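Local coordinates for protein CrataBL (Crataeva tapia, PDB 4IHZ) that inhibits trypsin as a beta-trefoil serine protease inhibitor, and probably also inhibits factor Xa and binds glucose and N-acetylglucosamine as a lectin, at residues 25-30 and 77-82; 35-40 and 98-103. All coordinates share one frame; numbering follows the deposited sequence.

From the N terminus the chain runs through strand 19-21 into helix 22-26 and the loop residues after it, N27-Q30, which form the first half of contact 1, and soon enters 35-40, the first half of contact 2. The loop residues 77-82 then come back to close contact 1, and strand 96-100 with the residues after it closes contact 2 at 98-103. The loops therefore cross rather than nest, a pattern that knits distant parts of this beta-trefoil together. Direct links join the two sites: R25 NH1 probably hydrogen-bonds to T39 OG1 and to Q40 O, the W78 ring packs on T101, and E82 packs against G102.

Contact 1: residues 25-30 and 77-82; sequences RKNTSQ and LWFCPE. With NAG (2-acetamido-2-deoxy-beta-D-glucopyranose), chain C.
F79 lays one face of its ring against the backbone of N27 and T28, a good example of an aromatic ring covering a peptide group. N27 CA makes a CH-pi contact 3.8 Å from the centroid of the F79 ring, while N27 C and T28 N lie over the ring centre. N27, the first residue beyond the helix, has positive phi, and the chain turns here.

The N27 side chain adds a second, steeper approach. CG lies anti to the backbone N (chi1 -160°); the amide plane stands 70° from the ring, and N27 OD1 comes within 3.2 Å of F79 CZ.

The covalent element is the glycan: N27 ND2 is bonded to C1 of the NAG at 1.4 Å, in the N-T-S sequon of an N-linked site. The sugar oxygen O5 sits at the edge of the F79 ring, and L77 CD2 reaches NAG C6 at 3.8 Å, so L77 and F79 both lie beside the first sugar. The same NAG is hydrogen-bonded to D76 of the second subunit, as is S29 OG.

Hydrogen bonding is lighter. Q30 N donates to F79 O over 2.9 Å, in the carbonyl plane and at a C=O...N angle of 159°. The bent side chain of Q30 turns back to its own segment, where NE2 donates to T28 O at 3.2 Å from above that carbonyl plane; T28 O also lies against F79 CB.

The contact is tied to helix 22-26, where N23 OD1 accepts from F79 N and L24 packs on F79. The C80-C33 disulfide secures the segment further along, and W78 lies against P21 of strand 19-21.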
# COMPACT_ATOMS: atom_id res chain seq x y z
N ARG A 25 10.25 -3.93 -11.50
CA ARG A 25 11.12 -4.51 -12.54
C ARG A 25 10.33 -5.48 -13.39
O ARG A 25 10.46 -5.50 -14.62
CB ARG A 25 12.32 -5.21 -11.89
CG ARG A 25 13.16 -4.19 -11.13
CD ARG A 25 14.38 -4.88 -10.52
NE ARG A 25 15.34 -5.20 -11.58
CZ ARG A 25 16.63 -5.41 -11.33
NH1 ARG A 25 17.05 -5.35 -10.10
NH2 ARG A 25 17.47 -5.66 -12.34
N LYS A 26 9.45 -6.22 -12.72
CA LYS A 26 8.62 -7.23 -13.38
C LYS A 26 7.55 -6.56 -14.24
O LYS A 26 7.29 -7.02 -15.37
CB LYS A 26 8.03 -8.19 -12.34
CG LYS A 26 7.14 -9.32 -12.94
CD LYS A 26 7.97 -10.43 -13.56
CE LYS A 26 7.10 -11.35 -14.41
NZ LYS A 26 7.92 -12.33 -15.18
N ASN A 27 7.00 -5.45 -13.76
CA ASN A 27 6.05 -4.60 -14.51
C ASN A 27 4.76 -5.34 -14.90
O ASN A 27 4.17 -5.02 -15.94
CB ASN A 27 6.70 -3.92 -15.77
CG ASN A 27 5.92 -2.69 -16.27
OD1 ASN A 27 5.86 -1.67 -15.59
ND2 ASN A 27 5.34 -2.77 -17.50
N THR A 28 4.35 -6.31 -14.08
CA THR A 28 3.04 -6.99 -14.29
C THR A 28 2.27 -7.12 -12.97
O THR A 28 2.89 -7.22 -11.91
CB THR A 28 3.20 -8.40 -14.94
OG1 THR A 28 3.78 -9.31 -14.01
CG2 THR A 28 4.09 -8.36 -16.19
N SER A 29 0.94 -7.13 -13.02
CA SER A 29 0.12 -7.25 -11.80
C SER A 29 0.42 -8.52 -11.03
O SER A 29 0.51 -9.60 -11.62
CB SER A 29 -1.39 -7.29 -12.14
OG SER A 29 -1.70 -6.24 -13.02
N GLN A 30 0.49 -8.39 -9.72
CA GLN A 30 0.71 -9.50 -8.81
C GLN A 30 -0.47 -9.68 -7.87
O GLN A 30 -1.10 -8.71 -7.44
CB GLN A 30 1.94 -9.18 -7.94
CG GLN A 30 3.16 -8.91 -8.79
CD GLN A 30 3.61 -10.15 -9.51
OE1 GLN A 30 3.71 -11.22 -8.91
NE2 GLN A 30 3.87 -10.03 -10.81
N LEU A 77 3.02 3.84 -11.10
CA LEU A 77 2.75 2.43 -11.36
C LEU A 77 3.04 1.65 -10.08
O LEU A 77 3.97 1.99 -9.34
CB LEU A 77 3.66 1.89 -12.47
CG LEU A 77 3.38 2.40 -13.87
CD1 LEU A 77 4.50 1.84 -14.77
CD2 LEU A 77 1.99 1.91 -14.27
N TRP A 78 2.16 0.70 -9.77
CA TRP A 78 2.44 -0.18 -8.61
C TRP A 78 1.68 -1.48 -8.85
O TRP A 78 0.46 -1.47 -9.00
CB TRP A 78 1.94 0.49 -7.32
CG TRP A 78 2.55 -0.13 -6.14
CD1 TRP A 78 1.93 -0.84 -5.15
CD2 TRP A 78 3.93 -0.10 -5.81
NE1 TRP A 78 2.85 -1.27 -4.23
CE2 TRP A 78 4.09 -0.82 -4.59
CE3 TRP A 78 5.05 0.49 -6.41
CZ2 TRP A 78 5.35 -0.99 -3.97
CZ3 TRP A 78 6.31 0.32 -5.78
CH2 TRP A 78 6.43 -0.40 -4.56
N PHE A 79 2.40 -2.59 -8.81
CA PHE A 79 1.82 -3.86 -9.24
C PHE A 79 1.48 -4.77 -8.08
O PHE A 79 1.03 -5.90 -8.30
CB PHE A 79 2.79 -4.55 -10.19
CG PHE A 79 2.99 -3.77 -11.45
CD1 PHE A 79 2.02 -3.83 -12.48
CD2 PHE A 79 4.09 -2.91 -11.60
CE1 PHE A 79 2.18 -3.08 -13.66
CE2 PHE A 79 4.24 -2.14 -12.79
CZ PHE A 79 3.28 -2.24 -13.82
N CYS A 80 1.63 -4.26 -6.87
CA CYS A 80 1.34 -5.04 -5.66
C CYS A 80 0.08 -4.47 -5.03
O CYS A 80 -0.20 -3.29 -5.14
CB CYS A 80 2.50 -4.89 -4.64
SG CYS A 80 4.01 -5.67 -5.22
N PRO A 81 -0.67 -5.31 -4.30
CA PRO A 81 -1.76 -4.75 -3.52
C PRO A 81 -1.27 -4.01 -2.29
O PRO A 81 -1.96 -3.12 -1.81
CB PRO A 81 -2.56 -5.98 -3.05
CG PRO A 81 -1.96 -7.17 -3.70
CD PRO A 81 -0.66 -6.79 -4.34
N GLU A 82 -0.09 -4.37 -1.79
CA GLU A 82 0.45 -3.76 -0.58
C GLU A 82 1.08 -2.37 -0.85
O GLU A 82 1.19 -1.95 -2.02
CB GLU A 82 1.52 -4.68 0.01
CG GLU A 82 1.02 -6.10 0.35
CD GLU A 82 1.16 -7.11 -0.81
OE1 GLU A 82 1.35 -6.70 -1.96
OE2 GLU A 82 1.04 -8.32 -0.54
C1 NAG C . 4.55 -1.68 -18.03
C2 NAG C . 4.42 -1.49 -19.57
C3 NAG C . 3.49 -0.32 -19.97
C4 NAG C . 2.17 -0.44 -19.23
C5 NAG C . 2.45 -0.59 -17.71
C6 NAG C . 1.15 -0.73 -16.92
C7 NAG C . 6.39 -2.13 -20.85
C8 NAG C . 7.78 -1.74 -21.27
N2 NAG C . 5.76 -1.26 -20.07
O3 NAG C . 3.24 -0.31 -21.38
O4 NAG C . 1.33 0.68 -19.47
O5 NAG C . 3.24 -1.74 -17.46
O6 NAG C . 0.59 -1.97 -17.27
O7 NAG C . 5.88 -3.19 -21.24

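Contact 2: residues 35-40 and 98-103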
# COMPACT_ATOMS: atom_id res chain seq x y z
N LEU A 35 7.10 -10.40 -0.31
CA LEU A 35 8.51 -10.03 -0.09
C LEU A 35 9.05 -9.23 -1.26
O LEU A 35 9.84 -9.73 -2.05
CB LEU A 35 9.35 -11.28 0.17
CG LEU A 35 10.66 -10.93 0.90
CD1 LEU A 35 10.43 -10.98 2.39
CD2 LEU A 35 11.72 -11.95 0.50
N ASP A 36 8.62 -7.98 -1.33
CA ASP A 36 8.96 -7.15 -2.48
C ASP A 36 10.27 -6.44 -2.16
O ASP A 36 10.29 -5.39 -1.54
CB ASP A 36 7.83 -6.15 -2.73
CG ASP A 36 8.01 -5.37 -4.03
OD1 ASP A 36 8.38 -5.99 -5.06
OD2 ASP A 36 7.78 -4.12 -4.03
N LEU A 37 11.37 -7.07 -2.58
CA LEU A 37 12.71 -6.59 -2.28
C LEU A 37 13.02 -5.29 -2.99
O LEU A 37 12.37 -4.94 -3.98
CB LEU A 37 13.73 -7.65 -2.72
CG LEU A 37 13.60 -8.99 -2.04
CD1 LEU A 37 14.53 -9.91 -2.82
CD2 LEU A 37 13.97 -8.94 -0.55
N ILE A 38 14.06 -4.60 -2.53
CA ILE A 38 14.55 -3.42 -3.23
C ILE A 38 15.86 -3.89 -3.87
O ILE A 38 16.84 -4.19 -3.15
CB ILE A 38 14.86 -2.26 -2.24
CG1 ILE A 38 13.61 -1.83 -1.45
CG2 ILE A 38 15.50 -1.06 -2.98
CD1 ILE A 38 12.48 -1.36 -2.33
N THR A 39 15.89 -3.99 -5.19
CA THR A 39 17.03 -4.59 -5.88
C THR A 39 17.77 -3.60 -6.74
O THR A 39 17.20 -2.59 -7.19
CB THR A 39 16.64 -5.82 -6.72
OG1 THR A 39 15.63 -5.44 -7.65
CG2 THR A 39 16.12 -6.96 -5.79
N GLN A 40 19.02 -3.89 -7.02
CA GLN A 40 19.87 -2.99 -7.73
C GLN A 40 19.79 -3.19 -9.24
O GLN A 40 19.79 -4.31 -9.73
CB GLN A 40 21.32 -3.18 -7.24
CG GLN A 40 22.23 -2.05 -7.71
CD GLN A 40 23.60 -2.14 -7.13
OE1 GLN A 40 24.14 -3.25 -6.91
NE2 GLN A 40 24.21 -0.99 -6.88
N VAL A 98 15.56 -8.57 5.38
CA VAL A 98 15.63 -7.89 4.07
C VAL A 98 14.77 -6.64 4.11
O VAL A 98 13.77 -6.58 4.83
CB VAL A 98 15.18 -8.81 2.89
CG1 VAL A 98 16.10 -10.01 2.78
CG2 VAL A 98 13.74 -9.32 3.05
N VAL A 99 15.19 -5.64 3.36
CA VAL A 99 14.31 -4.46 3.12
C VAL A 99 13.23 -4.88 2.15
O VAL A 99 13.52 -5.52 1.15
CB VAL A 99 15.11 -3.28 2.58
CG1 VAL A 99 14.18 -2.07 2.32
CG2 VAL A 99 16.19 -2.82 3.57
N THR A 100 11.98 -4.47 2.41
CA THR A 100 10.90 -4.70 1.42
C THR A 100 10.01 -3.50 1.37
O THR A 100 10.08 -2.62 2.23
CB THR A 100 10.01 -5.90 1.74
OG1 THR A 100 9.21 -5.58 2.90
CG2 THR A 100 10.87 -7.15 2.05
N THR A 101 9.12 -3.50 0.39
CA THR A 101 8.04 -2.55 0.45
C THR A 101 6.86 -3.21 1.21
O THR A 101 7.01 -4.27 1.80
CB THR A 101 7.57 -2.09 -0.95
OG1 THR A 101 7.03 -3.21 -1.64
CG2 THR A 101 8.78 -1.49 -1.80
N GLY A 102 5.70 -2.57 1.23
CA GLY A 102 4.54 -3.20 1.82
C GLY A 102 4.39 -2.88 3.31
O GLY A 102 3.56 -3.51 4.00
N GLY A 103 5.15 -1.90 3.79
CA GLY A 103 5.05 -1.43 5.17
C GLY A 103 3.86 -0.53 5.45
O GLY A 103 2.97 -0.35 4.62
O HOH W 1 6.88 -6.95 0.88
O HOH W 2 15.59 -5.73 -0.36
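D36 and T101 make the polar core of this contact, and apolar side chains pack closely beside it. T101 OG1 donates to D36 OD2 at 2.7 Å, meeting the anti lone pair of that oxygen, and T101 N donates to D36 O at 2.9 Å. The same carbonyl oxygen receives a CA-H...O contact from T100 CA. T101 thus grips D36 through both side chain and main chain.

Tight apolar packing flanks these bonds. V98 CG2, held between the backbone N and the carbonyl carbon of its own residue, meets L37 CD2 at 3.6 Å and also touches L35 CD1, whose side chain crosses that of V98 at about a right angle and reaches T100 CG2 as well. Elsewhere I38 CG1 packs on V99 CG1 at 3.8 Å, and I38 CD1 reaches T101 CG2.

The looser part is bridged by water. Water 1 accepts from D36 N at 3.0 Å and donates to T101 O at 2.8 Å; T100 OG1 donates to that same T101 O. Water 2 spans I38 N and V99 O. The two segments are directed 90° apart, and the waters add bridges beside the direct backbone bond from T101 N to D36 O.

D36 OD1 accepts in addition from N23 N in helix 22-26, and V99 packs on L149 of strand 148-151. One hydroxyl and one amide donor to this buried carboxylate would be expected to stabilise its negative charge; these bonds probably offset the cost of burying D36, and they link helix 22-26 to T101, which follows V98-T100.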